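Beta-N-acetylhexosaminidase (Thermotoga neapolitana, PDB 5BZA) probably hydrolyses terminal non-reducing N-acetyl-D-hexosamine residues from N-acetyl-beta-D-hexosaminides, as a member of glycosyl hydrolase family 3. Local coordinates at residues B[323-328]-B[451-456]; B[41-46]-B[374-379]; B[401-406]-B[457-462]. All coordinates share one frame; numbering follows the deposited sequence.

In the fold
Contact 2 joins the N-terminal TIM-barrel domain to the C-terminal domain, and contact 3 packs inside the latter. Contacts 1 and 3 share helix 452-463. Contact 1 sets its first turn against helix 323-331, and contact 3 sets its later turns on strand 399-404. Contact 2 runs from helix 42-54 of the barrel domain to the end of helix 364-377. Centres lie about 11 Å apart for contacts 1 and 2, and about 13 Å for contact 3 and either other contact. Y456 CD2 lies 3.3 Å from Y43 CD2, and A374 CA 3.3 Å from F459 CE2. Contact 1 holds E327, a ligand of a bound cadmium ion.

Contact 1: B[323-328]-B[451-456]; sequences GLIAEV and KPISVY. With CD (cadmium ion), chain S.
I453 meets A326 and I325 where the first turn of helix 452-463 faces helix 323-331. Its CB is directed at the other helix, and the two branches part from there. The CG1 branch lies against A326: CG1 is 3.9 Å from A326 CA, and CD1 is 4.3 Å from A326 CB. The CG2 branch turns to I325, with I453 CG2 4.4 Å from I325 CG2. I453 carries CG1 anti to its backbone N (chi1 -178°), which leaves CG2 between the backbone N and the carbonyl carbon. Each branch thus has its own partner. I325 offers only its short branch, because CG1 and CD1 run away from I453. A326 has only a methyl group, so the isoleucine reaches its backbone at CA. The CA atoms of A326 and I453 are 6.5 Å apart. No hydrogen bond crosses between the two segments, and the small apolar patch is buried.

E327 points away from this patch and serves a metal site. Its chain bends at chi2 (72°) and brings OE1 to 2.7 Å from the cadmium ion. R54 belongs to the same site. E327 OE2 makes salt bridges with R54 and R331, so the carboxylate is held by the metal and two arginines. These positive groups would probably help to keep it ionised. One helix therefore presents A326 to I453 and a metal ligand on another side.

The second subunit closes in too, where its S77 packs on I325 and its F91 on E327. Within the chain, helix 42-54 lies beside both segments. I325 touches its L46, A326 touches N50 and P452 touches Y43. P452 also meets D366 and L369 of helix 364-377.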
loop_
_atom_site.group_PDB
_atom_site.type_symbol
_atom_site.label_atom_id
_atom_site.label_comp_id
_atom_site.label_asym_id
_atom_site.label_seq_id
_atom_site.Cartn_x
_atom_site.Cartn_y
_atom_site.Cartn_z
ATOM N N GLY B 323 12.046 -5.893 3.997
ATOM C CA GLY B 323 12.708 -5.988 5.284
ATOM C C GLY B 323 13.942 -5.090 5.445
ATOM O O GLY B 323 14.475 -4.915 6.546
ATOM N N LEU B 324 14.425 -4.558 4.335
ATOM C CA LEU B 324 15.518 -3.607 4.349
ATOM C C LEU B 324 15.137 -2.443 5.265
ATOM O O LEU B 324 15.997 -1.853 5.950
ATOM C CB LEU B 324 15.833 -3.131 2.915
ATOM C CG LEU B 324 14.776 -2.265 2.228
ATOM C CD1 LEU B 324 15.013 -0.716 2.412
ATOM C CD2 LEU B 324 14.608 -2.681 0.756
ATOM N N ILE B 325 13.848 -2.102 5.262
ATOM C CA ILE B 325 13.389 -1.007 6.118
ATOM C C ILE B 325 13.671 -1.357 7.598
ATOM O O ILE B 325 14.275 -0.560 8.357
ATOM C CB ILE B 325 11.920 -0.712 5.852
ATOM C CG1 ILE B 325 11.804 -0.244 4.390
ATOM C CG2 ILE B 325 11.374 0.313 6.851
ATOM C CD1 ILE B 325 10.354 0.017 3.883
ATOM N N ALA B 326 13.343 -2.586 7.966
ATOM C CA ALA B 326 13.646 -3.050 9.320
ATOM C C ALA B 326 15.150 -2.867 9.594
ATOM O O ALA B 326 15.561 -2.349 10.646
ATOM C CB ALA B 326 13.212 -4.553 9.505
ATOM N N GLU B 327 15.951 -3.208 8.589
ATOM C CA GLU B 327 17.391 -3.184 8.709
ATOM C C GLU B 327 17.886 -1.755 8.952
ATOM O O GLU B 327 18.715 -1.510 9.838
ATOM C CB GLU B 327 18.025 -3.757 7.452
ATOM C CG GLU B 327 19.513 -3.868 7.536
ATOM C CD GLU B 327 19.964 -4.959 8.449
ATOM O OE1 GLU B 327 19.092 -5.630 9.065
ATOM O OE2 GLU B 327 21.202 -5.111 8.589
ATOM N N VAL B 328 17.337 -0.818 8.186
ATOM C CA VAL B 328 17.747 0.578 8.291
ATOM C C VAL B 328 17.412 1.016 9.699
ATOM O O VAL B 328 18.267 1.615 10.393
ATOM C CB VAL B 328 17.023 1.461 7.220
ATOM C CG1 VAL B 328 17.058 2.950 7.542
ATOM C CG2 VAL B 328 17.604 1.191 5.829
ATOM N N LYS B 451 9.238 6.602 13.765
ATOM C CA LYS B 451 8.508 5.449 13.218
ATOM C C LYS B 451 8.434 4.231 14.129
ATOM O O LYS B 451 9.410 3.888 14.833
ATOM C CB LYS B 451 9.105 4.977 11.889
ATOM C CG LYS B 451 8.958 5.933 10.781
ATOM C CD LYS B 451 7.564 6.507 10.713
ATOM C CE LYS B 451 7.446 7.294 9.458
ATOM N NZ LYS B 451 6.256 8.167 9.398
ATOM N N PRO B 452 7.264 3.558 14.106
ATOM C CA PRO B 452 7.052 2.326 14.876
ATOM C C PRO B 452 8.177 1.342 14.696
ATOM O O PRO B 452 8.681 0.837 15.698
ATOM C CB PRO B 452 5.733 1.770 14.305
ATOM C CG PRO B 452 4.953 2.986 13.936
ATOM C CD PRO B 452 6.018 4.041 13.476
ATOM N N ILE B 453 8.625 1.106 13.468
ATOM C CA ILE B 453 9.670 0.125 13.304
ATOM C C ILE B 453 10.931 0.552 14.063
ATOM O O ILE B 453 11.624 -0.304 14.622
ATOM C CB ILE B 453 10.015 -0.145 11.805
ATOM C CG1 ILE B 453 11.101 -1.223 11.706
ATOM C CG2 ILE B 453 10.501 1.123 11.088
ATOM C CD1 ILE B 453 10.737 -2.546 12.371
ATOM N N SER B 454 11.195 1.868 14.126
ATOM C CA SER B 454 12.381 2.404 14.832
ATOM C C SER B 454 12.311 2.280 16.363
ATOM O O SER B 454 13.287 1.942 17.035
ATOM C CB SER B 454 12.589 3.878 14.465
ATOM O OG SER B 454 13.184 3.990 13.205
ATOM N N VAL B 455 11.154 2.638 16.901
ATOM C CA VAL B 455 10.872 2.445 18.310
ATOM C C VAL B 455 10.998 0.955 18.695
ATOM O O VAL B 455 11.699 0.595 19.643
ATOM C CB VAL B 455 9.481 2.984 18.610
ATOM C CG1 VAL B 455 9.094 2.743 20.059
ATOM C CG2 VAL B 455 9.442 4.448 18.251
ATOM N N TYR B 456 10.373 0.097 17.884
ATOM C CA TYR B 456 10.442 -1.368 18.026
ATOM C C TYR B 456 11.906 -1.783 18.082
ATOM O O TYR B 456 12.349 -2.493 19.009
ATOM C CB TYR B 456 9.707 -2.014 16.837
ATOM C CG TYR B 456 9.796 -3.512 16.659
ATOM C CD1 TYR B 456 10.925 -4.108 16.095
ATOM C CD2 TYR B 456 8.715 -4.325 16.987
ATOM C CE1 TYR B 456 10.990 -5.489 15.899
ATOM C CE2 TYR B 456 8.756 -5.708 16.787
ATOM C CZ TYR B 456 9.892 -6.283 16.232
ATOM O OH TYR B 456 9.927 -7.640 16.034
HETATM CD CD CD S . 20.549 -6.634 11.100
#

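Contact 2: B[41-46]-B[374-379]; sequences KEYLFL and AKRFFK
R376 reaches from the last part of helix 364-377 to three side chains: L44 and Y43 in the first turn of helix 42-54, and K41 at its N-cap. The closer packing is at L44 and Y43, both buried. L44 CD2 sits over one face of the guanidinium, 4.0 Å from R376 CZ and offset toward its rim. L44 CD1 approaches the nitrogens of the same group, at 4.0 Å from R376 NH1. The leucine thus lies against the flat group with both methyls. Y43 meets an earlier part of the arginine. R376 CD lies at the edge of the tyrosine ring, near its plane, 4.0 Å from Y43 CE2. The ring and guanidinium planes are 66° apart, so the two are not stacked. A bend at chi3 (62°) turns the guanidinium after CD has passed the ring edge.

The outer side is looser. K41 and R376 are both partly exposed, and their nearest approach is 4.3 Å, from K41 CD to R376 NH1. It is the aliphatic part of the lysine that comes near. The two charged ends stay apart, with K41 NZ 5.7 Å from R376 NH1. K41 CB also lies over one face of the Y43 ring, within its own segment.

The polar ends find their partners outside the two segments. R376 NH2 forms a salt bridge with D15, and Y43 OH a hydrogen bond with E372. E372 also makes a long, weak ion pair with K41.

No hydrogen bond links the two segments directly. The barrel domain turns mainly carbon atoms to R376 here, and of these L44 CD2 lies over the guanidinium face. D15 probably balances the charge of R376, while E372 may weakly offset that of K41.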
loop_
_atom_site.group_PDB
_atom_site.type_symbol
_atom_site.label_atom_id
_atom_site.label_comp_id
_atom_site.label_asym_id
_atom_site.label_seq_id
_atom_site.Cartn_x
_atom_site.Cartn_y
_atom_site.Cartn_z
ATOM N N LYS B 41 0.303 -4.971 11.594
ATOM C CA LYS B 41 1.345 -4.288 12.350
ATOM C C LYS B 41 2.593 -4.178 11.471
ATOM O O LYS B 41 3.442 -5.081 11.411
ATOM C CB LYS B 41 1.630 -5.008 13.673
ATOM C CG LYS B 41 0.391 -5.170 14.650
ATOM C CD LYS B 41 0.859 -5.953 15.887
ATOM C CE LYS B 41 -0.229 -6.192 16.915
ATOM N NZ LYS B 41 -1.276 -5.133 16.855
ATOM N N GLU B 42 2.662 -3.075 10.730
ATOM C CA GLU B 42 3.712 -2.936 9.726
ATOM C C GLU B 42 5.102 -3.144 10.303
ATOM O O GLU B 42 5.925 -3.779 9.655
ATOM C CB GLU B 42 3.617 -1.597 9.028
ATOM C CG GLU B 42 4.595 -1.479 7.860
ATOM C CD GLU B 42 4.340 -0.242 7.049
ATOM O OE1 GLU B 42 4.497 0.870 7.612
ATOM O OE2 GLU B 42 3.954 -0.383 5.860
ATOM N N TYR B 43 5.376 -2.643 11.512
ATOM C CA TYR B 43 6.686 -2.901 12.103
ATOM C C TYR B 43 6.912 -4.413 12.189
ATOM O O TYR B 43 8.026 -4.902 11.903
ATOM C CB TYR B 43 6.834 -2.239 13.477
ATOM C CG TYR B 43 5.754 -2.578 14.488
ATOM C CD1 TYR B 43 4.590 -1.827 14.565
ATOM C CD2 TYR B 43 5.921 -3.630 15.392
ATOM C CE1 TYR B 43 3.618 -2.114 15.481
ATOM C CE2 TYR B 43 4.940 -3.939 16.314
ATOM C CZ TYR B 43 3.782 -3.177 16.358
ATOM O OH TYR B 43 2.786 -3.486 17.283
ATOM N N LEU B 44 5.863 -5.166 12.550
ATOM C CA LEU B 44 6.011 -6.628 12.602
ATOM C C LEU B 44 6.253 -7.224 11.241
ATOM O O LEU B 44 7.181 -8.023 11.061
ATOM C CB LEU B 44 4.779 -7.307 13.205
ATOM C CG LEU B 44 4.694 -7.676 14.684
ATOM C CD1 LEU B 44 3.712 -8.850 14.783
ATOM C CD2 LEU B 44 6.046 -8.054 15.286
ATOM N N PHE B 45 5.429 -6.843 10.277
ATOM C CA PHE B 45 5.590 -7.333 8.913
ATOM C C PHE B 45 7.029 -7.114 8.389
ATOM O O PHE B 45 7.713 -8.067 7.976
ATOM C CB PHE B 45 4.522 -6.658 8.021
ATOM C CG PHE B 45 4.738 -6.871 6.551
ATOM C CD1 PHE B 45 4.717 -8.151 6.006
ATOM C CD2 PHE B 45 5.025 -5.784 5.712
ATOM C CE1 PHE B 45 4.957 -8.354 4.626
ATOM C CE2 PHE B 45 5.258 -5.965 4.337
ATOM C CZ PHE B 45 5.231 -7.263 3.801
ATOM N N LEU B 46 7.535 -5.881 8.503
ATOM C CA LEU B 46 8.877 -5.557 8.026
ATOM C C LEU B 46 9.970 -6.327 8.765
ATOM O O LEU B 46 10.927 -6.839 8.127
ATOM C CB LEU B 46 9.139 -4.042 8.156
ATOM C CG LEU B 46 8.242 -3.159 7.309
ATOM C CD1 LEU B 46 8.512 -1.664 7.575
ATOM C CD2 LEU B 46 8.439 -3.492 5.834
ATOM N N ALA B 374 5.692 -0.722 22.871
ATOM C CA ALA B 374 6.397 -0.858 24.137
ATOM C C ALA B 374 5.839 -2.055 24.874
ATOM O O ALA B 374 6.595 -2.824 25.473
ATOM C CB ALA B 374 6.287 0.408 24.973
ATOM N N LYS B 375 4.518 -2.216 24.823
ATOM C CA LYS B 375 3.879 -3.356 25.489
ATOM C C LYS B 375 4.352 -4.755 25.056
ATOM O O LYS B 375 4.277 -5.693 25.882
ATOM C CB LYS B 375 2.364 -3.259 25.316
ATOM C CG LYS B 375 1.760 -2.235 26.264
ATOM C CD LYS B 375 0.314 -1.939 25.954
ATOM C CE LYS B 375 -0.234 -0.934 26.953
ATOM N NZ LYS B 375 -1.488 -0.272 26.464
ATOM N N ARG B 376 4.866 -4.929 23.831
ATOM C CA ARG B 376 5.454 -6.236 23.405
ATOM C C ARG B 376 6.719 -6.622 24.167
ATOM O O ARG B 376 7.069 -7.803 24.292
ATOM C CB ARG B 376 5.799 -6.215 21.913
ATOM C CG ARG B 376 4.632 -5.921 21.013
ATOM C CD ARG B 376 4.968 -6.208 19.548
ATOM N NE ARG B 376 5.291 -7.615 19.283
ATOM C CZ ARG B 376 4.410 -8.541 18.888
ATOM N NH1 ARG B 376 3.132 -8.228 18.686
ATOM N NH2 ARG B 376 4.822 -9.777 18.672
ATOM N N PHE B 377 7.397 -5.599 24.696
ATOM C CA PHE B 377 8.755 -5.727 25.241
ATOM C C PHE B 377 8.833 -5.480 26.749
ATOM O O PHE B 377 9.731 -5.985 27.428
ATOM C CB PHE B 377 9.687 -4.746 24.521
ATOM C CG PHE B 377 9.864 -5.031 23.054
ATOM C CD1 PHE B 377 10.813 -5.957 22.609
ATOM C CD2 PHE B 377 9.093 -4.365 22.116
ATOM C CE1 PHE B 377 10.974 -6.215 21.237
ATOM C CE2 PHE B 377 9.254 -4.633 20.751
ATOM C CZ PHE B 377 10.196 -5.557 20.317
ATOM N N PHE B 378 7.916 -4.673 27.272
ATOM C CA PHE B 378 7.999 -4.263 28.673
ATOM C C PHE B 378 6.667 -4.342 29.344
ATOM O O PHE B 378 5.656 -4.027 28.728
ATOM C CB PHE B 378 8.566 -2.784 28.807
ATOM C CG PHE B 378 9.944 -2.626 28.241
ATOM C CD1 PHE B 378 11.041 -2.951 29.000
ATOM C CD2 PHE B 378 10.135 -2.274 26.918
ATOM C CE1 PHE B 378 12.298 -2.879 28.482
ATOM C CE2 PHE B 378 11.399 -2.220 26.381
ATOM C CZ PHE B 378 12.481 -2.522 27.165
ATOM N N LYS B 379 6.664 -4.708 30.628
ATOM C CA LYS B 379 5.451 -4.486 31.413
ATOM C C LYS B 379 5.269 -2.965 31.536
ATOM O O LYS B 379 6.217 -2.206 31.808
ATOM C CB LYS B 379 5.537 -5.128 32.797
ATOM C CG LYS B 379 6.212 -6.454 32.821
ATOM C CD LYS B 379 6.160 -7.060 34.217
ATOM C CE LYS B 379 7.505 -6.842 34.863
ATOM N NZ LYS B 379 7.578 -7.343 36.253
#

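Contact 3: B[401-406]-B[457-462]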
loop_
_atom_site.group_PDB
_atom_site.type_symbol
_atom_site.label_atom_id
_atom_site.label_comp_id
_atom_site.label_asym_id
_atom_site.label_seq_id
_atom_site.Cartn_x
_atom_site.Cartn_y
_atom_site.Cartn_z
ATOM N N PHE B 401 10.295 5.818 30.726
ATOM C CA PHE B 401 10.738 6.017 29.351
ATOM C C PHE B 401 10.251 7.373 28.925
ATOM O O PHE B 401 9.041 7.550 28.716
ATOM C CB PHE B 401 10.173 4.970 28.373
ATOM C CG PHE B 401 10.753 3.581 28.516
ATOM C CD1 PHE B 401 11.787 3.320 29.396
ATOM C CD2 PHE B 401 10.313 2.553 27.684
ATOM C CE1 PHE B 401 12.322 2.043 29.515
ATOM C CE2 PHE B 401 10.860 1.256 27.774
ATOM C CZ PHE B 401 11.866 1.001 28.692
ATOM N N ASP B 402 11.169 8.331 28.762
ATOM C CA ASP B 402 10.767 9.648 28.281
ATOM C C ASP B 402 11.026 9.690 26.769
ATOM O O ASP B 402 12.166 9.589 26.290
ATOM C CB ASP B 402 11.514 10.763 29.049
ATOM C CG ASP B 402 11.233 12.184 28.513
ATOM O OD1 ASP B 402 10.232 12.396 27.774
ATOM O OD2 ASP B 402 11.995 13.122 28.913
ATOM N N PHE B 403 9.945 9.814 26.011
ATOM C CA PHE B 403 10.073 9.877 24.561
ATOM C C PHE B 403 10.165 11.334 24.170
ATOM O O PHE B 403 9.167 12.061 24.021
ATOM C CB PHE B 403 8.914 9.156 23.872
ATOM C CG PHE B 403 8.986 7.665 24.022
ATOM C CD1 PHE B 403 9.773 6.910 23.161
ATOM C CD2 PHE B 403 8.366 7.033 25.079
ATOM C CE1 PHE B 403 9.881 5.541 23.315
ATOM C CE2 PHE B 403 8.477 5.658 25.238
ATOM C CZ PHE B 403 9.234 4.919 24.355
ATOM N N VAL B 404 11.408 11.754 24.039
ATOM C CA VAL B 404 11.745 13.170 23.984
ATOM C C VAL B 404 11.578 13.771 22.585
ATOM O O VAL B 404 12.154 13.292 21.607
ATOM C CB VAL B 404 13.167 13.386 24.434
ATOM C CG1 VAL B 404 13.486 14.872 24.419
ATOM C CG2 VAL B 404 13.393 12.747 25.823
ATOM N N VAL B 405 10.807 14.851 22.530
ATOM C CA VAL B 405 10.627 15.690 21.348
ATOM C C VAL B 405 10.903 17.163 21.773
ATOM O O VAL B 405 10.507 17.574 22.881
ATOM C CB VAL B 405 9.220 15.512 20.772
ATOM C CG1 VAL B 405 8.894 16.575 19.743
ATOM C CG2 VAL B 405 9.072 14.102 20.177
ATOM N N ASN B 406 11.694 17.880 20.954
ATOM C CA ASN B 406 12.061 19.328 21.097
ATOM C C ASN B 406 12.371 19.752 22.556
ATOM O O ASN B 406 11.754 20.655 23.138
ATOM C CB ASN B 406 11.007 20.261 20.432
ATOM C CG ASN B 406 9.840 20.606 21.351
ATOM O OD1 ASN B 406 9.326 19.731 22.039
ATOM N ND2 ASN B 406 9.458 21.882 21.411
ATOM N N LYS B 457 12.690 -1.276 17.137
ATOM C CA LYS B 457 14.096 -1.648 17.110
ATOM C C LYS B 457 14.855 -1.090 18.322
ATOM O O LYS B 457 15.795 -1.724 18.819
ATOM C CB LYS B 457 14.759 -1.173 15.818
ATOM C CG LYS B 457 14.408 -2.032 14.623
ATOM C CD LYS B 457 14.862 -3.482 14.847
ATOM C CE LYS B 457 14.272 -4.441 13.824
ATOM N NZ LYS B 457 14.835 -5.808 13.962
ATOM N N SER B 458 14.428 0.068 18.829
ATOM C CA SER B 458 15.117 0.658 19.986
ATOM C C SER B 458 14.850 -0.220 21.219
ATOM O O SER B 458 15.775 -0.461 22.013
ATOM C CB SER B 458 14.706 2.124 20.195
ATOM O OG SER B 458 13.521 2.288 20.957
ATOM N N PHE B 459 13.628 -0.757 21.349
ATOM C CA PHE B 459 13.352 -1.659 22.469
ATOM C C PHE B 459 14.188 -2.928 22.326
ATOM O O PHE B 459 14.752 -3.441 23.314
ATOM C CB PHE B 459 11.860 -1.985 22.581
ATOM C CG PHE B 459 11.008 -0.788 22.858
ATOM C CD1 PHE B 459 11.473 0.237 23.680
ATOM C CD2 PHE B 459 9.760 -0.661 22.286
ATOM C CE1 PHE B 459 10.708 1.345 23.926
ATOM C CE2 PHE B 459 8.972 0.451 22.536
ATOM C CZ PHE B 459 9.444 1.457 23.361
ATOM N N GLN B 460 14.284 -3.433 21.099
ATOM C CA GLN B 460 15.091 -4.637 20.863
ATOM C C GLN B 460 16.546 -4.443 21.261
ATOM O O GLN B 460 17.166 -5.313 21.912
ATOM C CB GLN B 460 15.034 -5.055 19.395
ATOM C CG GLN B 460 13.819 -5.894 19.010
ATOM C CD GLN B 460 13.958 -6.508 17.624
ATOM O OE1 GLN B 460 14.623 -5.947 16.749
ATOM N NE2 GLN B 460 13.330 -7.679 17.418
ATOM N N HIS B 461 17.080 -3.287 20.883
ATOM C CA HIS B 461 18.480 -2.971 21.134
ATOM C C HIS B 461 18.712 -2.796 22.617
ATOM O O HIS B 461 19.708 -3.251 23.164
ATOM C CB HIS B 461 18.900 -1.723 20.359
ATOM C CG HIS B 461 19.566 -2.045 19.058
ATOM N ND1 HIS B 461 20.890 -2.422 18.972
ATOM C CD2 HIS B 461 19.089 -2.065 17.791
ATOM C CE1 HIS B 461 21.190 -2.689 17.714
ATOM N NE2 HIS B 461 20.117 -2.470 16.974
ATOM N N LEU B 462 17.750 -2.149 23.251
ATOM C CA LEU B 462 17.777 -1.912 24.672
ATOM C C LEU B 462 17.909 -3.214 25.411
ATOM O O LEU B 462 18.818 -3.369 26.235
ATOM C CB LEU B 462 16.505 -1.190 25.100
ATOM C CG LEU B 462 16.433 -0.669 26.527
ATOM C CD1 LEU B 462 17.614 0.278 26.746
ATOM C CD2 LEU B 462 15.114 0.069 26.751
#
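Strand 401-404 and helix 457-462 run at 139° to each other, with their axes 13.3 Å apart at closest approach. Side chains bridge this gap: F401 and F403 from the strand, F459 and L462 from the helix. All four are buried. F459 reaches both strand phenylalanines with one end of its ring. F459 CZ lies 3.6 Å from F403 CZ, each atom at the edge of the other ring, so these two rings meet edge to edge. F459 CE1 is 3.9 Å from F401 CE2. The F401 and F459 planes are 21° apart, but their centroids are 5.9 Å apart and the rings barely overlap. F401 also takes L462, which comes from the opposite direction. A trans chi1 (-171°) carries the leucine branch toward the strand and puts L462 CD2 3.9 Å from F401 CZ.

Cutting F459 back to an alanine would probably open a gap between helix and strand, leaving F403 CZ without its helix partner and F401 with L462 alone from the helix segment.

More aromatic rings extend the cluster. F378 meets both F401 and F459 edge to face, and F428 of the neighbouring strand stacks on F403. On another side of the helix, K457 NZ donates to Q460 OE1 at 2.8 Å. It also forms salt bridges with D47 and E330, so three oxygens grip this buried ammonium group.

Strand 399-404 lies inside a mixed sheet, between parallel strands 347-352 and 425-429. Helices 452-463 and 364-377 both pack against it. The phenylalanine cluster is thus part of the hydrophobic core between sheet and helices in an alpha/beta domain, here the C-terminal domain of the enzyme.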